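Local coordinates for putative aliphatic sulfonates-binding protein (Escherichia coli, PDB 2X26) that probably binds aliphatic sulfonates in the periplasm, serving as the solute-binding component of an ABC-type transport system for their uptake, at residues A[188-192]-A[193-197]; A[278-281]-A[282-286]; A[44-47]-A[48-51]; A[65-69]-A[70-74]; A[231-235]-A[236-240]. One frame throughout, in Å; residues are numbered along the deposited sequence.

Contact 1: residues A[188-192]-A[193-197]; sequences YLAAR and PYAEK
Between Ala191 and Ala195 the chain turns from strand 188-191 into helix 193-197, the two short axes lying 94° apart and approaching to 6.3 Å. This is a strand-to-helix corner in the two-lobed fold of periplasmic binding proteins, at the end of a strand that runs antiparallel to both of its neighbours. Ala191 sits at the N-cap. With no side-chain acceptor to offer, it contributes its carbonyl oxygen, which takes Ala195 N at 3.1 Å and, weakly, Tyr194 N as well. One residue on, Glu196 N reaches Arg192 O at 2.9 Å, while Pro193 fits the first turn because it has no N-H in need of a partner. Inside the corner Ala190 CB faces Ala195 CB at 4.5 Å; on the more open side Ala191 CB meets Pro193 CD at 4.0 Å. Arg192 and Glu196, the latter in one of two modelled conformers, run side by side, pointing the same way, and Arg192 CG meets Glu196 CG at 4.1 Å. Placing CG opposite the backbone nitrogen (chi1 -174°) carries the Arg192 chain past its own carbonyl, and a bend at chi3 then turns the guanidinium to Asp73, with which NH2 forms a salt bridge, and to Gln282 O. The Glu196 carboxylate is therefore a neighbour rather than a mate: in this conformer Arg192 NH1 and Glu196 OE2 remain 5.8 Å apart.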
loop_
_atom_site.group_PDB
_atom_site.type_symbol
_atom_site.label_atom_id
_atom_site.label_comp_id
_atom_site.label_asym_id
_atom_site.label_seq_id
_atom_site.Cartn_x
_atom_site.Cartn_y
_atom_site.Cartn_z
ATOM N N TYR A 188 -6.247 0.073 2.508
ATOM C CA TYR A 188 -7.031 1.264 2.206
ATOM C C TYR A 188 -7.439 1.797 3.551
ATOM O O TYR A 188 -7.831 1.012 4.410
ATOM C CB TYR A 188 -8.264 0.906 1.395
ATOM C CG TYR A 188 -7.844 0.471 0.029
ATOM C CD1 TYR A 188 -7.463 -0.852 -0.204
ATOM C CD2 TYR A 188 -7.757 1.405 -1.000
ATOM C CE1 TYR A 188 -7.041 -1.231 -1.482
ATOM C CE2 TYR A 188 -7.341 1.035 -2.280
ATOM C CZ TYR A 188 -6.977 -0.293 -2.496
ATOM O OH TYR A 188 -6.545 -0.665 -3.755
ATOM N N LEU A 189 -7.257 3.111 3.732
ATOM C CA LEU A 189 -7.620 3.777 4.979
ATOM C C LEU A 189 -8.575 4.944 4.773
ATOM O O LEU A 189 -8.587 5.601 3.718
ATOM C CB LEU A 189 -6.350 4.261 5.711
ATOM C CG LEU A 189 -5.467 3.064 6.216
ATOM C CD1 LEU A 189 -4.360 2.885 5.199
ATOM C CD2 LEU A 189 -4.966 3.328 7.599
ATOM N N ALA A 190 -9.365 5.217 5.812
ATOM C CA ALA A 190 -10.246 6.377 5.835
ATOM C C ALA A 190 -10.336 6.905 7.234
ATOM O O ALA A 190 -9.977 6.220 8.148
ATOM C CB ALA A 190 -11.645 5.989 5.368
ATOM N N ALA A 191 -10.850 8.127 7.404
ATOM C CA ALA A 191 -11.247 8.568 8.733
ATOM C C ALA A 191 -12.484 7.803 9.212
ATOM O O ALA A 191 -13.390 7.475 8.417
ATOM C CB ALA A 191 -11.512 10.071 8.724
ATOM N N ARG A 192 -12.509 7.470 10.508
ATOM C CA ARG A 192 -13.609 6.673 11.004
ATOM C C ARG A 192 -15.006 7.263 10.753
ATOM O O ARG A 192 -15.920 6.540 10.350
ATOM C CB ARG A 192 -13.389 6.257 12.447
ATOM C CG ARG A 192 -14.453 5.288 12.982
ATOM C CD ARG A 192 -14.334 5.164 14.494
ATOM N NE ARG A 192 -12.940 4.986 14.901
ATOM C CZ ARG A 192 -12.376 3.799 15.089
ATOM N NH1 ARG A 192 -13.096 2.682 14.889
ATOM N NH2 ARG A 192 -11.082 3.723 15.433
ATOM N N PRO A 193 -15.182 8.577 10.926
ATOM C CA PRO A 193 -16.535 9.090 10.735
ATOM C C PRO A 193 -16.980 8.949 9.291
ATOM O O PRO A 193 -18.171 8.686 9.038
ATOM C CB PRO A 193 -16.391 10.580 11.110
ATOM C CG PRO A 193 -15.321 10.606 12.062
ATOM C CD PRO A 193 -14.309 9.605 11.522
ATOM N N TYR A 194 -16.049 9.075 8.337
ATOM C CA TYR A 194 -16.422 8.954 6.923
ATOM C C TYR A 194 -16.782 7.530 6.586
ATOM O O TYR A 194 -17.705 7.313 5.822
ATOM C CB TYR A 194 -15.267 9.370 5.993
ATOM C CG TYR A 194 -15.597 9.490 4.512
ATOM C CD1 TYR A 194 -16.082 10.692 3.985
ATOM C CD2 TYR A 194 -15.408 8.416 3.628
ATOM C CE1 TYR A 194 -16.373 10.840 2.619
ATOM C CE2 TYR A 194 -15.732 8.547 2.246
ATOM C CZ TYR A 194 -16.194 9.760 1.748
ATOM O OH TYR A 194 -16.460 9.922 0.390
ATOM N N ALA A 195 -16.038 6.578 7.142
ATOM C CA ALA A 195 -16.311 5.171 6.881
ATOM C C ALA A 195 -17.688 4.799 7.496
ATOM O O ALA A 195 -18.471 4.085 6.851
ATOM C CB ALA A 195 -15.212 4.329 7.473
ATOM N N GLU A 196 -17.952 5.283 8.719
ATOM C CA GLU A 196 -19.205 4.936 9.397
ATOM C C GLU A 196 -20.434 5.558 8.736
ATOM O O GLU A 196 -21.498 4.911 8.669
ATOM C CB GLU A 196 -19.117 5.256 10.892
ATOM C CG GLU A 196 -18.160 4.305 11.625
ATOM C CD GLU A 196 -18.808 2.959 11.914
ATOM O OE1 GLU A 196 -20.053 2.917 12.032
ATOM O OE2 GLU A 196 -18.074 1.956 12.031
ATOM N N LYS A 197 -20.281 6.775 8.222
ATOM C CA LYS A 197 -21.338 7.497 7.539
ATOM C C LYS A 197 -21.590 6.939 6.148
ATOM O O LYS A 197 -22.710 7.048 5.635
ATOM C CB LYS A 197 -20.924 8.961 7.374
ATOM C CG LYS A 197 -21.994 9.775 6.689
ATOM C CD LYS A 197 -21.901 11.239 6.994
ATOM C CE LYS A 197 -23.326 11.825 7.077
ATOM N NZ LYS A 197 -23.320 13.315 7.210
#

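Contact 2: residues A[278-281]-A[282-286]; sequences VDIR and QRIWQ
A short 3-10 turn brings Asp279, Ile280 and Arg281 against Gln282, Arg283 and Ile284, a surface contact in the loop that follows helix 255-270 and runs alongside the edge strand 74-80. Its signature is a run of three backbone bonds, each from a residue to the third one before it. Gln282 N donates to Asp279 O at 3.1 Å, Arg283 N to Ile280 O at 2.9 Å, and Ile284 N to Arg281 O at 3.2 Å. In all three the donor stands well above the plane of the carbonyl, most steeply at the last (69°), as the tight winding requires. On the outer side, the Asp279 carboxylate lies against the aliphatic start of Gln282, OD2 coming to 3.7 Å from CB, and the two side chains cross at about a right angle. The inner side is apolar: Ile280 CG2 and Ile284 CD1 meet loosely at 4.3 Å, with Ile280 also resting on Tyr76 and Ile284 on Ala258. Arg283 folds back at chi2 (-63°), and its guanidinium serves more than one acceptor. NH2 reaches Ala72 O in the turn after helix 62-69, its strongest partner, and the backbone of Arg283 pairs with Tyr76. The other terminal nitrogen, Arg283 NH1, makes a weak bond to Gln282 OE1 at 2.7 Å, with an N-H to acceptor angle of just 122°.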
loop_
_atom_site.group_PDB
_atom_site.type_symbol
_atom_site.label_atom_id
_atom_site.label_comp_id
_atom_site.label_asym_id
_atom_site.label_seq_id
_atom_site.Cartn_x
_atom_site.Cartn_y
_atom_site.Cartn_z
ATOM N N VAL A 278 0.779 0.303 19.430
ATOM C CA VAL A 278 -0.543 0.680 18.917
ATOM C C VAL A 278 -1.487 -0.514 19.144
ATOM O O VAL A 278 -1.041 -1.650 19.168
ATOM C CB VAL A 278 -0.491 1.057 17.398
ATOM C CG1 VAL A 278 -1.880 1.534 16.853
ATOM C CG2 VAL A 278 0.544 2.121 17.160
ATOM N N ASP A 279 -2.774 -0.260 19.303
ATOM C CA ASP A 279 -3.746 -1.339 19.337
ATOM C C ASP A 279 -4.324 -1.465 17.917
ATOM O O ASP A 279 -5.332 -0.823 17.606
ATOM C CB ASP A 279 -4.870 -0.988 20.326
ATOM C CG ASP A 279 -5.890 -2.118 20.489
ATOM O OD1 ASP A 279 -5.774 -3.153 19.787
ATOM O OD2 ASP A 279 -6.804 -1.978 21.335
ATOM N N ILE A 280 -3.701 -2.263 17.044
ATOM C CA ILE A 280 -4.136 -2.276 15.644
ATOM C C ILE A 280 -5.615 -2.657 15.495
ATOM O O ILE A 280 -6.320 -2.079 14.655
ATOM C CB ILE A 280 -3.272 -3.250 14.759
ATOM C CG1 ILE A 280 -1.825 -2.738 14.699
ATOM C CG2 ILE A 280 -3.925 -3.507 13.318
ATOM C CD1 ILE A 280 -1.736 -1.371 14.047
ATOM N N ARG A 281 -6.080 -3.609 16.313
ATOM C CA ARG A 281 -7.452 -4.050 16.179
ATOM C C ARG A 281 -8.480 -2.943 16.420
ATOM O O ARG A 281 -9.537 -2.987 15.824
ATOM C CB ARG A 281 -7.743 -5.246 17.079
ATOM C CG ARG A 281 -7.044 -6.516 16.550
ATOM C CD ARG A 281 -6.951 -7.512 17.667
ATOM N NE ARG A 281 -6.226 -8.721 17.314
ATOM C CZ ARG A 281 -4.928 -8.928 17.549
ATOM N NH1 ARG A 281 -4.176 -7.981 18.100
ATOM N NH2 ARG A 281 -4.389 -10.096 17.233
ATOM N N GLN A 282 -8.154 -1.951 17.250
ATOM C CA GLN A 282 -9.055 -0.811 17.514
ATOM C C GLN A 282 -9.266 0.044 16.240
ATOM O O GLN A 282 -10.288 0.747 16.108
ATOM C CB GLN A 282 -8.475 0.045 18.681
ATOM C CG GLN A 282 -9.403 1.143 19.295
ATOM C CD GLN A 282 -9.483 2.473 18.527
ATOM O OE1 GLN A 282 -8.513 2.938 17.879
ATOM N NE2 GLN A 282 -10.654 3.106 18.612
ATOM N N ARG A 283 -8.304 -0.043 15.308
ATOM C CA ARG A 283 -8.309 0.732 14.071
ATOM C C ARG A 283 -8.886 -0.040 12.883
ATOM O O ARG A 283 -8.846 0.468 11.772
ATOM C CB ARG A 283 -6.892 1.217 13.710
ATOM C CG ARG A 283 -6.223 2.108 14.760
ATOM C CD ARG A 283 -6.969 3.425 14.975
ATOM N NE ARG A 283 -6.050 4.481 15.428
ATOM C CZ ARG A 283 -5.578 4.603 16.668
ATOM N NH1 ARG A 283 -5.898 3.715 17.605
ATOM N NH2 ARG A 283 -4.753 5.608 16.975
ATOM N N ILE A 284 -9.393 -1.259 13.104
ATOM C CA ILE A 284 -9.992 -2.044 12.032
ATOM C C ILE A 284 -11.475 -1.670 11.880
ATOM O O ILE A 284 -12.220 -1.680 12.862
ATOM C CB ILE A 284 -9.704 -3.559 12.224
ATOM C CG1 ILE A 284 -8.226 -3.803 11.895
ATOM C CG2 ILE A 284 -10.545 -4.407 11.283
ATOM C CD1 ILE A 284 -7.723 -5.135 12.267
ATOM N N TRP A 285 -11.873 -1.247 10.675
ATOM C CA TRP A 285 -13.270 -0.944 10.397
ATOM C C TRP A 285 -14.012 -2.230 10.086
ATOM O O TRP A 285 -13.599 -3.002 9.187
ATOM C CB TRP A 285 -13.402 0.064 9.262
ATOM C CG TRP A 285 -14.835 0.431 8.869
ATOM C CD1 TRP A 285 -15.748 1.068 9.636
ATOM C CD2 TRP A 285 -15.477 0.164 7.603
ATOM N NE1 TRP A 285 -16.945 1.216 8.940
ATOM C CE2 TRP A 285 -16.792 0.682 7.682
ATOM C CE3 TRP A 285 -15.056 -0.458 6.407
ATOM C CZ2 TRP A 285 -17.706 0.611 6.607
ATOM C CZ3 TRP A 285 -15.952 -0.542 5.323
ATOM C CH2 TRP A 285 -17.279 -0.011 5.433
ATOM N N GLN A 286 -15.040 -2.499 10.900
ATOM C CA GLN A 286 -16.002 -3.558 10.602
ATOM C C GLN A 286 -17.005 -3.004 9.584
ATOM O O GLN A 286 -17.701 -2.009 9.858
ATOM C CB GLN A 286 -16.702 -4.009 11.886
ATOM C CG GLN A 286 -15.738 -4.592 12.910
ATOM C CD GLN A 286 -15.204 -5.954 12.490
ATOM O OE1 GLN A 286 -15.964 -6.921 12.430
ATOM N NE2 GLN A 286 -13.893 -6.046 12.217
#

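Contact 3: residues A[44-47]-A[48-51]; sequences QMLE and ALNV
Backbone bonds come first: from Gln44 to Val51, four carbonyls each hold the N-H four residues on. Ala48 N reaches Gln44 O, Asn50 N reaches Leu46 O and Val51 N reaches Glu47 O, while Leu49 N meets Met45 O at 2.9 Å in the carbonyl plane. Apolar contacts gather on one side, around Leu49. With its CG opposite the backbone nitrogen (chi1 -158°), chi2 near 59° turns Leu49 CD2 back toward the preceding turn, 4.0 Å from Leu46 CD2. In one of the two modelled conformers of Met45, the bent chain also lays CE over both methyls of Leu49, 3.5 Å from CD2. Were Leu49 shortened to an alanine, Leu46 CD2, and Met45 CE in that conformer, would probably lose their common neighbour, and a gap would be likely to open facing Leu74. Carbon-to-carbonyl contacts complete the turns. Ala48 CB sits 3.4 Å from Met45 O, and Asn50 CB 3.3 Å from Leu46 O. At the last turn Val51 places CG2 between its own nitrogen and carbonyl carbon, 3.4 Å from Glu47 O. Met45, Leu46, Ala48 and Leu49 are buried, against Phe39, Pro63, Ala67 and Leu74, whereas Glu47, Asn50 and Val51 lie on the exposed side. The result is an amphipathic alpha-helix packed beside the mixed sheet of one lobe, an arrangement typical of the alpha/beta lobes of periplasmic binding proteins.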
loop_
_atom_site.group_PDB
_atom_site.type_symbol
_atom_site.label_atom_id
_atom_site.label_comp_id
_atom_site.label_asym_id
_atom_site.label_seq_id
_atom_site.Cartn_x
_atom_site.Cartn_y
_atom_site.Cartn_z
ATOM N N GLN A 44 2.988 11.179 3.515
ATOM C CA GLN A 44 2.380 12.432 3.081
ATOM C C GLN A 44 0.879 12.270 2.854
ATOM O O GLN A 44 0.081 13.167 3.223
ATOM C CB GLN A 44 3.018 12.932 1.782
ATOM C CG GLN A 44 4.478 13.368 1.952
ATOM C CD GLN A 44 5.495 12.257 1.686
ATOM O OE1 GLN A 44 5.321 11.117 2.105
ATOM N NE2 GLN A 44 6.603 12.617 1.000
ATOM N N MET A 45 0.458 11.137 2.286
ATOM C CA MET A 45 -0.978 10.899 2.067
ATOM C C MET A 45 -1.696 10.838 3.410
ATOM O O MET A 45 -2.813 11.358 3.568
ATOM C CB MET A 45 -1.228 9.599 1.259
ATOM C CG MET A 45 -2.728 9.262 0.982
ATOM S SD MET A 45 -3.529 8.357 2.329
ATOM C CE MET A 45 -5.225 8.876 2.247
ATOM N N LEU A 46 -1.069 10.200 4.391
ATOM C CA LEU A 46 -1.792 9.988 5.651
ATOM C C LEU A 46 -1.910 11.294 6.446
ATOM O O LEU A 46 -2.855 11.475 7.184
ATOM C CB LEU A 46 -1.135 8.914 6.509
ATOM C CG LEU A 46 -1.278 7.488 5.923
ATOM C CD1 LEU A 46 -0.618 6.456 6.855
ATOM C CD2 LEU A 46 -2.705 7.033 5.530
ATOM N N GLU A 47 -0.928 12.164 6.275
ATOM C CA GLU A 47 -0.995 13.524 6.798
ATOM C C GLU A 47 -2.244 14.234 6.265
ATOM O O GLU A 47 -3.005 14.855 7.010
ATOM C CB GLU A 47 0.304 14.292 6.473
ATOM C CG GLU A 47 1.487 13.651 7.238
ATOM C CD GLU A 47 2.838 14.341 7.097
ATOM O OE1 GLU A 47 3.076 15.072 6.096
ATOM O OE2 GLU A 47 3.677 14.143 8.025
ATOM N N ALA A 48 -2.467 14.127 4.964
ATOM C CA ALA A 48 -3.639 14.713 4.348
ATOM C C ALA A 48 -4.931 14.061 4.877
ATOM O O ALA A 48 -5.906 14.751 5.175
ATOM C CB ALA A 48 -3.541 14.581 2.782
ATOM N N LEU A 49 -4.922 12.738 5.006
ATOM C CA LEU A 49 -6.079 12.070 5.543
ATOM C C LEU A 49 -6.390 12.550 6.945
ATOM O O LEU A 49 -7.574 12.684 7.341
ATOM C CB LEU A 49 -5.813 10.538 5.522
ATOM C CG LEU A 49 -7.060 9.624 5.545
ATOM C CD1 LEU A 49 -8.034 9.803 4.403
ATOM C CD2 LEU A 49 -6.540 8.206 5.469
ATOM N N ASN A 50 -5.334 12.787 7.724
ATOM C CA ASN A 50 -5.483 13.187 9.095
ATOM C C ASN A 50 -5.915 14.647 9.340
ATOM O O ASN A 50 -6.436 14.957 10.398
ATOM C CB ASN A 50 -4.204 12.944 9.871
ATOM C CG ASN A 50 -4.480 12.708 11.354
ATOM O OD1 ASN A 50 -3.816 13.254 12.238
ATOM N ND2 ASN A 50 -5.486 11.912 11.614
ATOM N N VAL A 51 -5.639 15.525 8.378
ATOM C CA VAL A 51 -6.137 16.902 8.448
ATOM C C VAL A 51 -7.475 16.991 7.745
ATOM O O VAL A 51 -8.129 18.014 7.830
ATOM C CB VAL A 51 -5.131 18.004 7.925
ATOM C CG1 VAL A 51 -3.900 18.072 8.789
ATOM C CG2 VAL A 51 -4.699 17.769 6.488
#

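Contact 4: residues A[65-69]-A[70-74]; sequences IFAQA and AGADL
The backbone bonds that link Ala67 and Gln68 to Gly71 and Ala72 form a Schellman motif, which ends helix 62-69. Ala72 N returns to Ala67 O at 3.1 Å, and inside that loop Gly71 N donates to Gln68 O at 2.9 Å. Ala67 O also receives a weak bond from Ala70 N. Gly71 is the C-prime residue: at its phi of 93° a CB would be jammed against the preceding carbonyl oxygen. Apolar contacts accompany these bonds. The methyls of Ala67 and Ala72, the residues joined by the outer bond of the motif, meet at 4.2 Å in the hydrophobic pairing usual for Schellman ends, and Ala67 CB also touches Leu74 CD1, with Leu46 of helix 42-51 nearby. The polar side-chain bond belongs to Gln68, a buried residue. Its chain leaves beside the backbone nitrogen (chi1 -62°) and then runs extended, taking the amide across the turn to the start of strand 74-80. There NE2 donates to Leu74 O, while OE1 accepts a weak bond from Tyr76 OH. With a leucine in its place, Leu74 O would probably lose this donor and the Tyr76 hydroxyl its acceptor, leaving the junction of turn and strand less firmly tied. The bond is not in plane: at 2.8 Å from Leu74 O, Gln68 NE2 stands above the carbonyl plane of Leu74, 38° out of it.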
loop_
_atom_site.group_PDB
_atom_site.type_symbol
_atom_site.label_atom_id
_atom_site.label_comp_id
_atom_site.label_asym_id
_atom_site.label_seq_id
_atom_site.Cartn_x
_atom_site.Cartn_y
_atom_site.Cartn_z
ATOM N N ILE A 65 1.184 2.532 10.568
ATOM C CA ILE A 65 1.668 2.290 11.939
ATOM C C ILE A 65 2.237 3.602 12.492
ATOM O O ILE A 65 1.937 3.990 13.645
ATOM C CB ILE A 65 2.767 1.182 11.957
ATOM C CG1 ILE A 65 2.150 -0.121 11.504
ATOM C CG2 ILE A 65 3.383 1.088 13.384
ATOM C CD1 ILE A 65 3.192 -1.296 11.209
ATOM N N PHE A 66 3.046 4.292 11.699
ATOM C CA PHE A 66 3.545 5.630 12.137
ATOM C C PHE A 66 2.426 6.621 12.480
ATOM O O PHE A 66 2.476 7.273 13.521
ATOM C CB PHE A 66 4.449 6.260 11.076
ATOM C CG PHE A 66 5.787 5.653 10.996
ATOM C CD1 PHE A 66 6.869 6.246 11.608
ATOM C CD2 PHE A 66 5.977 4.473 10.290
ATOM C CE1 PHE A 66 8.116 5.667 11.536
ATOM C CE2 PHE A 66 7.233 3.900 10.210
ATOM C CZ PHE A 66 8.297 4.491 10.847
ATOM N N ALA A 67 1.419 6.715 11.627
ATOM C CA ALA A 67 0.324 7.679 11.881
ATOM C C ALA A 67 -0.487 7.283 13.135
ATOM O O ALA A 67 -0.830 8.111 13.976
ATOM C CB ALA A 67 -0.605 7.785 10.593
ATOM N N GLN A 68 -0.758 5.990 13.286
ATOM C CA GLN A 68 -1.617 5.572 14.368
ATOM C C GLN A 68 -0.854 5.676 15.667
ATOM O O GLN A 68 -1.419 6.001 16.720
ATOM C CB GLN A 68 -2.223 4.170 14.085
ATOM C CG GLN A 68 -3.116 4.258 12.767
ATOM C CD GLN A 68 -3.453 2.893 12.135
ATOM O OE1 GLN A 68 -2.790 1.858 12.387
ATOM N NE2 GLN A 68 -4.486 2.898 11.299
ATOM N N ALA A 69 0.451 5.417 15.613
ATOM C CA ALA A 69 1.249 5.482 16.830
ATOM C C ALA A 69 1.260 6.908 17.368
ATOM O O ALA A 69 1.473 7.144 18.576
ATOM C CB ALA A 69 2.664 5.017 16.551
ATOM N N ALA A 70 1.080 7.848 16.463
ATOM C CA ALA A 70 0.949 9.301 16.822
ATOM C C ALA A 70 -0.467 9.759 17.189
ATOM O O ALA A 70 -0.737 10.979 17.285
ATOM C CB ALA A 70 1.482 10.159 15.697
ATOM N N GLY A 71 -1.371 8.813 17.338
ATOM C CA GLY A 71 -2.726 9.155 17.743
ATOM C C GLY A 71 -3.721 9.373 16.602
ATOM O O GLY A 71 -4.884 9.617 16.894
ATOM N N ALA A 72 -3.343 9.225 15.329
ATOM C CA ALA A 72 -4.339 9.400 14.278
ATOM C C ALA A 72 -5.397 8.308 14.385
ATOM O O ALA A 72 -5.085 7.134 14.691
ATOM C CB ALA A 72 -3.719 9.466 12.911
ATOM N N ASP A 73 -6.656 8.687 14.212
ATOM C CA ASP A 73 -7.756 7.721 14.385
ATOM C C ASP A 73 -8.136 7.090 13.031
ATOM O O ASP A 73 -9.268 6.649 12.827
ATOM C CB ASP A 73 -8.976 8.370 15.042
ATOM C CG ASP A 73 -10.056 7.338 15.469
ATOM O OD1 ASP A 73 -9.748 6.135 15.699
ATOM O OD2 ASP A 73 -11.237 7.748 15.569
ATOM N N LEU A 74 -7.175 6.968 12.143
ATOM C CA LEU A 74 -7.462 6.455 10.788
ATOM C C LEU A 74 -7.706 4.967 10.805
ATOM O O LEU A 74 -6.961 4.238 11.455
ATOM C CB LEU A 74 -6.269 6.708 9.920
ATOM C CG LEU A 74 -5.829 8.147 9.965
ATOM C CD1 LEU A 74 -4.555 8.248 9.098
ATOM C CD2 LEU A 74 -6.936 9.079 9.435
#

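Contact 5: residues A[231-235]-A[236-240]; sequences MGLPA and PVIAS
A tight link between two helices, the Schellman end of helix 220-231 followed at once by the N-cap of helix 235-243, brings Met231, Leu233 and Pro234 against Val237 and Ile238. Gly232, with positive phi, is the C-prime residue of the first helix, and Leu233 N turns back to Ala228 O. Pro234 then takes the N-cap position of the second. Its carbonyl oxygen receives Ile238 N in the carbonyl plane at 3.2 Å, with Val237 N as a weak second donor, and Ala239 N continues the helical pattern to Ala235 O at 2.9 Å. Pro236, in the first turn, lacks an N-H and costs the helix nothing there. The side chains close the angle between the helices. Ile238 sends CD1 back toward the link, where it meets Met231 SD at 3.9 Å and Leu233 CB at 4.0 Å. Its other neighbours, Ile224, Leu227 and Ala228, belong to helix 220-231. Val237 splits its two methyls: CG1, opposite the backbone nitrogen (chi1 175°), touches Leu233 CD1 at 4.0 Å, whereas CG2 lies along the ring of Pro234, 3.9 Å from CD. The prolines also touch each other, Pro234 CB to Pro236 CD at 3.8 Å, and Val237 also packs on Leu168 of helix 162-169. No charged group takes part. The corner therefore rests on apolar packing and on proline-restricted backbone angles, with a main-chain carbonyl, not a polar side chain, receiving the N-H groups of Val237, weakly, and Ile238 in the first turn.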
loop_
_atom_site.group_PDB
_atom_site.type_symbol
_atom_site.label_atom_id
_atom_site.label_comp_id
_atom_site.label_asym_id
_atom_site.label_seq_id
_atom_site.Cartn_x
_atom_site.Cartn_y
_atom_site.Cartn_z
ATOM N N MET A 231 3.644 5.818 -14.710
ATOM C CA MET A 231 4.832 5.647 -13.905
ATOM C C MET A 231 6.060 6.238 -14.526
ATOM O O MET A 231 7.049 6.428 -13.830
ATOM C CB MET A 231 5.103 4.163 -13.597
ATOM C CG MET A 231 4.021 3.598 -12.732
ATOM S SD MET A 231 4.578 1.969 -12.163
ATOM C CE MET A 231 3.291 1.496 -11.069
ATOM N N GLY A 232 6.009 6.496 -15.841
ATOM C CA GLY A 232 7.165 6.969 -16.573
ATOM C C GLY A 232 8.270 5.947 -16.720
ATOM O O GLY A 232 9.463 6.285 -16.591
ATOM N N LEU A 233 7.906 4.682 -16.967
ATOM C CA LEU A 233 8.890 3.595 -17.055
ATOM C C LEU A 233 8.744 2.827 -18.364
ATOM O O LEU A 233 7.639 2.811 -18.919
ATOM C CB LEU A 233 8.677 2.618 -15.870
ATOM C CG LEU A 233 9.065 3.112 -14.471
ATOM C CD1 LEU A 233 8.673 2.112 -13.414
ATOM C CD2 LEU A 233 10.518 3.433 -14.364
ATOM N N PRO A 234 9.816 2.138 -18.841
ATOM C CA PRO A 234 9.665 1.324 -20.057
ATOM C C PRO A 234 8.631 0.213 -19.916
ATOM O O PRO A 234 8.493 -0.383 -18.832
ATOM C CB PRO A 234 11.060 0.702 -20.269
ATOM C CG PRO A 234 11.983 1.542 -19.490
ATOM C CD PRO A 234 11.216 2.108 -18.339
ATOM N N ALA A 235 7.892 -0.049 -20.990
ATOM C CA ALA A 235 6.961 -1.192 -21.027
ATOM C C ALA A 235 7.515 -2.513 -20.469
ATOM O O ALA A 235 6.821 -3.161 -19.682
ATOM C CB ALA A 235 6.393 -1.415 -22.454
ATOM N N PRO A 236 8.743 -2.956 -20.889
ATOM C CA PRO A 236 9.205 -4.216 -20.254
ATOM C C PRO A 236 9.374 -4.152 -18.739
ATOM O O PRO A 236 9.254 -5.193 -18.058
ATOM C CB PRO A 236 10.559 -4.485 -20.934
ATOM C CG PRO A 236 10.413 -3.777 -22.305
ATOM C CD PRO A 236 9.701 -2.500 -21.917
ATOM N N VAL A 237 9.702 -2.990 -18.187
ATOM C CA VAL A 237 9.772 -2.842 -16.717
ATOM C C VAL A 237 8.394 -3.044 -16.071
ATOM O O VAL A 237 8.254 -3.758 -15.054
ATOM C CB VAL A 237 10.415 -1.478 -16.327
ATOM C CG1 VAL A 237 10.382 -1.271 -14.807
ATOM C CG2 VAL A 237 11.875 -1.462 -16.820
ATOM N N ILE A 238 7.361 -2.472 -16.706
ATOM C CA ILE A 238 5.947 -2.611 -16.255
ATOM C C ILE A 238 5.512 -4.077 -16.377
ATOM O O ILE A 238 4.781 -4.574 -15.490
ATOM C CB ILE A 238 5.000 -1.736 -17.073
ATOM C CG1 ILE A 238 5.393 -0.254 -16.934
ATOM C CG2 ILE A 238 3.528 -1.928 -16.656
ATOM C CD1 ILE A 238 5.503 0.202 -15.493
ATOM N N ALA A 239 5.907 -4.737 -17.464
ATOM C CA ALA A 239 5.556 -6.155 -17.645
ATOM C C ALA A 239 6.077 -7.004 -16.462
ATOM O O ALA A 239 5.340 -7.812 -15.895
ATOM C CB ALA A 239 6.116 -6.692 -18.956
ATOM N N SER A 240 7.367 -6.828 -16.135
ATOM C CA SER A 240 8.025 -7.488 -14.994
ATOM C C SER A 240 7.311 -7.116 -13.699
ATOM O O SER A 240 7.011 -7.987 -12.864
ATOM C CB SER A 240 9.479 -7.033 -14.932
ATOM O OG SER A 240 10.220 -7.703 -13.914
#

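How the contacts relate
All five contacts are local and follow one another in series, so none encloses or crosses another. From the N terminus, contact 3 winds helix 42-51, contact 4 ends the next helix and leads into strand 74-80, contact 1 opens helix 192-197, contact 5 turns between two helices, and contact 2 shapes the late loop. Contacts 1 to 4 share one lobe. Contact 4 touches the other three of this group: Leu74 packs on Leu49 of contact 3, Asp73 bridges to contact 1, and Ala72 O meets contact 2. Contact 5 stands apart from all four, on the opposite side of the chain's centre from contacts 1, 2 and 4, its centre about 34 Å from those of contacts 1 and 4.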